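PDB 4DOX: coat protein from Papaya mosaic virus, which forms the helical protein shell of a flexible filamentous plant virus, in which many copies probably wrap the genomic RNA. Local coordinates for residues Pro163-Glu166 with Glu167-Ala170; Arg104-Cys107 with Arg108-Pro112. All coordinates share one frame; numbering follows the deposited sequence.

Contact 1. Residues Pro163-Glu166 with Glu167-Ala170; sequences PTQE and ERIA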
loop_
_atom_site.group_PDB
_atom_site.type_symbol
_atom_site.label_atom_id
_atom_site.label_comp_id
_atom_site.label_asym_id
_atom_site.label_seq_id
_atom_site.Cartn_x
_atom_site.Cartn_y
_atom_site.Cartn_z
ATOM N N PRO A 163 2.083 -8.554 14.123
ATOM C CA PRO A 163 0.720 -9.062 14.290
ATOM C C PRO A 163 0.725 -10.317 15.164
ATOM O O PRO A 163 1.735 -10.990 15.233
ATOM C CB PRO A 163 0.268 -9.382 12.864
ATOM C CG PRO A 163 1.270 -8.878 11.983
ATOM C CD PRO A 163 2.432 -8.326 12.718
ATOM N N THR A 164 -0.383 -10.609 15.851
ATOM C CA THR A 164 -0.544 -11.900 16.543
ATOM C C THR A 164 -0.962 -12.940 15.524
ATOM O O THR A 164 -1.547 -12.597 14.498
ATOM C CB THR A 164 -1.595 -11.820 17.643
ATOM O OG1 THR A 164 -2.872 -11.567 17.061
ATOM C CG2 THR A 164 -1.268 -10.679 18.605
ATOM N N GLN A 165 -0.648 -14.203 15.792
ATOM C CA GLN A 165 -1.084 -15.326 14.937
ATOM C C GLN A 165 -2.621 -15.287 14.734
ATOM O O GLN A 165 -3.099 -15.554 13.630
ATOM C CB GLN A 165 -0.593 -16.677 15.518
ATOM C CG GLN A 165 -0.812 -17.945 14.655
ATOM C CD GLN A 165 -0.081 -17.949 13.289
ATOM O OE1 GLN A 165 0.856 -17.179 13.037
ATOM N NE2 GLN A 165 -0.527 -18.830 12.399
ATOM N N GLU A 166 -3.378 -14.917 15.772
ATOM C CA GLU A 166 -4.821 -14.740 15.639
ATOM C C GLU A 166 -5.173 -13.690 14.576
ATOM O O GLU A 166 -6.035 -13.914 13.728
ATOM C CB GLU A 166 -5.489 -14.396 16.973
ATOM C CG GLU A 166 -6.993 -14.300 16.833
ATOM C CD GLU A 166 -7.700 -13.742 18.051
ATOM O OE1 GLU A 166 -6.997 -13.310 18.990
ATOM O OE2 GLU A 166 -8.962 -13.737 18.071
ATOM N N GLU A 167 -4.510 -12.543 14.627
ATOM C CA GLU A 167 -4.647 -11.530 13.577
ATOM C C GLU A 167 -4.292 -12.071 12.194
ATOM O O GLU A 167 -5.076 -11.877 11.259
ATOM C CB GLU A 167 -3.876 -10.254 13.912
ATOM C CG GLU A 167 -4.544 -9.448 15.014
ATOM C CD GLU A 167 -3.616 -8.440 15.673
ATOM O OE1 GLU A 167 -2.379 -8.589 15.580
ATOM O OE2 GLU A 167 -4.117 -7.503 16.313
ATOM N N ARG A 168 -3.148 -12.758 12.055
ATOM C CA ARG A 168 -2.730 -13.305 10.740
ATOM C C ARG A 168 -3.806 -14.240 10.215
ATOM O O ARG A 168 -4.248 -14.100 9.079
ATOM C CB ARG A 168 -1.352 -14.012 10.771
ATOM C CG ARG A 168 -0.153 -13.045 10.990
ATOM C CD ARG A 168 1.266 -13.611 10.686
ATOM N NE ARG A 168 1.821 -14.192 11.900
ATOM C CZ ARG A 168 2.669 -13.597 12.733
ATOM N NH1 ARG A 168 3.140 -12.375 12.481
ATOM N NH2 ARG A 168 3.065 -14.251 13.819
ATOM N N ILE A 169 -4.258 -15.154 11.075
ATOM C CA ILE A 169 -5.265 -16.141 10.709
ATOM C C ILE A 169 -6.569 -15.468 10.365
ATOM O O ILE A 169 -7.204 -15.838 9.379
ATOM C CB ILE A 169 -5.451 -17.243 11.810
ATOM C CG1 ILE A 169 -4.492 -18.387 11.530
ATOM C CG2 ILE A 169 -6.898 -17.813 11.868
ATOM C CD1 ILE A 169 -3.971 -19.061 12.782
ATOM N N ALA A 170 -6.968 -14.476 11.157
ATOM C CA ALA A 170 -8.285 -13.878 10.968
ATOM C C ALA A 170 -8.390 -13.231 9.604
ATOM O O ALA A 170 -9.484 -13.191 9.046
ATOM C CB ALA A 170 -8.627 -12.883 12.078
#
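The backbone from Thr164 to Ala170 passes from loop into the first turn of helix 165-172, whose N-terminus is capped by a capping box. Three successive i to i+4 bonds start it: Arg168 N to Thr164 O, Ile169 N to Gln165 O and Ala170 N to Glu166 O, the last two both 2.8 Å. Thr164 is the N-cap. Its OG1, set between the backbone N and the carbonyl carbon (chi1 65°), accepts from Glu167 N at 3.1 Å, and Glu167 OE1 in turn accepts from Thr164 N at 2.9 Å. This second bond is nearly straight, and it meets the anti side of the carboxylate, 28° out of its plane. A short hydroxyl and a carboxylate three residues on suit these places because each takes up an N-H of the other's backbone; Arg161 also pairs with Glu167 OE1. On another side, Pro163 O lies over one face of the Arg168 guanidinium, whose NH1 makes a salt bridge with Glu148. Pro163 packs on Trp115 of helix 111-118. Gln165, bent at chi2 (62°), turns its amide toward Arg168 and Ile169: NE2 lies 3.5 Å from Ile169 CD1, and OE1 weakly accepts Arg168 NE at the guanidinium edge, 3.3 Å away.

Contact 2. Residues Arg104-Cys107 with Arg108-Pro112; sequences RKFC and RYFAP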
loop_
_atom_site.group_PDB
_atom_site.type_symbol
_atom_site.label_atom_id
_atom_site.label_comp_id
_atom_site.label_asym_id
_atom_site.label_seq_id
_atom_site.Cartn_x
_atom_site.Cartn_y
_atom_site.Cartn_z
ATOM N N ARG A 104 -5.113 -1.098 -4.460
ATOM C CA ARG A 104 -4.837 -2.122 -3.467
ATOM C C ARG A 104 -3.345 -2.320 -3.291
ATOM O O ARG A 104 -2.869 -2.403 -2.161
ATOM C CB ARG A 104 -5.526 -3.431 -3.842
ATOM C CG ARG A 104 -5.004 -4.683 -3.122
ATOM C CD ARG A 104 -5.680 -5.066 -1.858
ATOM N NE ARG A 104 -7.092 -4.690 -1.768
ATOM C CZ ARG A 104 -8.150 -5.488 -1.987
ATOM N NH1 ARG A 104 -7.991 -6.733 -2.367
ATOM N NH2 ARG A 104 -9.385 -5.023 -1.837
ATOM N N LYS A 105 -2.620 -2.381 -4.407
ATOM C CA LYS A 105 -1.181 -2.598 -4.363
ATOM C C LYS A 105 -0.507 -1.406 -3.765
ATOM O O LYS A 105 0.445 -1.580 -3.009
ATOM C CB LYS A 105 -0.589 -2.922 -5.749
ATOM C CG LYS A 105 -0.763 -4.350 -6.094
ATOM C CD LYS A 105 -0.596 -4.594 -7.569
ATOM C CE LYS A 105 -1.058 -6.016 -7.939
ATOM N NZ LYS A 105 -0.555 -6.333 -9.304
ATOM N N PHE A 106 -0.971 -0.204 -4.105
ATOM C CA PHE A 106 -0.419 1.018 -3.553
ATOM C C PHE A 106 -0.590 1.066 -2.019
ATOM O O PHE A 106 0.334 1.419 -1.294
ATOM C CB PHE A 106 -1.147 2.214 -4.163
ATOM C CG PHE A 106 -0.580 3.575 -3.752
ATOM C CD1 PHE A 106 -1.223 4.364 -2.793
ATOM C CD2 PHE A 106 0.585 4.069 -4.333
ATOM C CE1 PHE A 106 -0.709 5.608 -2.412
ATOM C CE2 PHE A 106 1.103 5.350 -3.959
ATOM C CZ PHE A 106 0.445 6.112 -3.000
ATOM N N CYS A 107 -1.785 0.740 -1.518
ATOM C CA CYS A 107 -2.004 0.738 -0.062
ATOM C C CYS A 107 -1.115 -0.310 0.600
ATOM O O CYS A 107 -0.581 -0.056 1.668
ATOM C CB CYS A 107 -3.482 0.527 0.289
ATOM S SG CYS A 107 -4.512 1.927 -0.336
ATOM N N ARG A 108 -0.921 -1.453 -0.071
ATOM C CA ARG A 108 -0.179 -2.552 0.472
ATOM C C ARG A 108 1.247 -2.112 0.710
ATOM O O ARG A 108 1.866 -2.547 1.680
ATOM C CB ARG A 108 -0.201 -3.716 -0.490
ATOM C CG ARG A 108 0.187 -5.000 0.171
ATOM C CD ARG A 108 0.105 -6.135 -0.765
ATOM N NE ARG A 108 -1.232 -6.706 -0.813
ATOM C CZ ARG A 108 -1.956 -6.831 -1.916
ATOM N NH1 ARG A 108 -1.458 -6.419 -3.071
ATOM N NH2 ARG A 108 -3.176 -7.354 -1.852
ATOM N N TYR A 109 1.745 -1.228 -0.167
ATOM C CA TYR A 109 3.119 -0.729 -0.119
ATOM C C TYR A 109 3.391 0.110 1.138
ATOM O O TYR A 109 4.581 0.302 1.528
ATOM C CB TYR A 109 3.438 0.102 -1.384
ATOM C CG TYR A 109 4.833 0.708 -1.384
ATOM C CD1 TYR A 109 6.000 -0.113 -1.438
ATOM C CD2 TYR A 109 5.007 2.087 -1.352
ATOM C CE1 TYR A 109 7.318 0.437 -1.459
ATOM C CE2 TYR A 109 6.321 2.663 -1.363
ATOM C CZ TYR A 109 7.469 1.822 -1.412
ATOM O OH TYR A 109 8.723 2.393 -1.402
ATOM N N PHE A 110 2.296 0.630 1.732
ATOM C CA PHE A 110 2.353 1.477 2.908
ATOM C C PHE A 110 1.730 0.796 4.115
ATOM O O PHE A 110 1.610 1.396 5.170
ATOM C CB PHE A 110 1.603 2.780 2.648
ATOM C CG PHE A 110 2.237 3.640 1.579
ATOM C CD1 PHE A 110 1.761 3.613 0.266
ATOM C CD2 PHE A 110 3.324 4.469 1.892
ATOM C CE1 PHE A 110 2.380 4.394 -0.741
ATOM C CE2 PHE A 110 3.936 5.270 0.887
ATOM C CZ PHE A 110 3.453 5.240 -0.430
ATOM N N ALA A 111 1.330 -0.462 3.964
ATOM C CA ALA A 111 0.721 -1.202 5.074
ATOM C C ALA A 111 1.495 -1.020 6.410
ATOM O O ALA A 111 0.862 -0.698 7.427
ATOM C CB ALA A 111 0.507 -2.683 4.743
ATOM N N PRO A 112 2.855 -1.178 6.414
ATOM C CA PRO A 112 3.545 -1.108 7.735
ATOM C C PRO A 112 3.437 0.252 8.425
ATOM O O PRO A 112 3.396 0.318 9.647
ATOM C CB PRO A 112 5.003 -1.454 7.402
ATOM C CG PRO A 112 4.909 -2.212 6.136
ATOM C CD PRO A 112 3.790 -1.583 5.350
#
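Tyr109 N is shared by two carbonyls, bonding to Lys105 O at 3.1 Å and weakly to Phe106 O at 3.2 Å, as helix 103-108 runs out. Arg108 N still makes the regular bond to Arg104 O, but Phe110 N turns to Cys107 O, three residues back, approaching at 3.0 Å from above the carbonyl plane. A type I beta turn from Arg108 to Ala111 then leads into helix 111-118. Four residues apart, Phe106 and Phe110 meet obliquely, with planes at 59° and centroids 4.9 Å apart: Phe110 CE1 lies over a face of the Phe106 ring, nearest CZ, and the Phe110 edge also faces Phe106 O. Phenylalanine suits this buried place because its ring fills apolar surroundings without needing a polar partner. The arginines pack separately: Arg108 bends at chi3 (-86°) and brings NH2 to 3.4 Å from Arg104 CD, the two guanidinium planes being almost perpendicular. The like charges are probably offset by separate acids, for Arg104 salt-bridges to Asp142 and Arg108 to Asp145, and Arg108 NH1 also bonds to Leu32 O. Around the turn, Phe110 rests on Leu61 and Val64 of helix 56-70, Cys107 on Cys67 of that helix, and Phe106 reaches both Ala60 there and Val42 of helix 36-48.

Overall arrangement
Contact 2 lies at the heart of the chain, its centre about 1 Å from the chain's own, whereas contact 1 sits toward the periphery, about 19 Å out; their centres are 18 Å apart and their nearest atoms about 9 Å. They do not touch, yet both bear on helix 111-118: residues 108-112 carry the chain into its first turn, and, in contact 1, Pro163 and Glu167 rest against its Trp115. Contact 1 marks the start of helix 165-172, contact 2 the passage from helix 103-108 to helix 111-118. The chemistry follows the location, with largely polar capping in partly buried surroundings at 163-170 and packed aromatic rings with acid-paired arginines in the interior at 104-112.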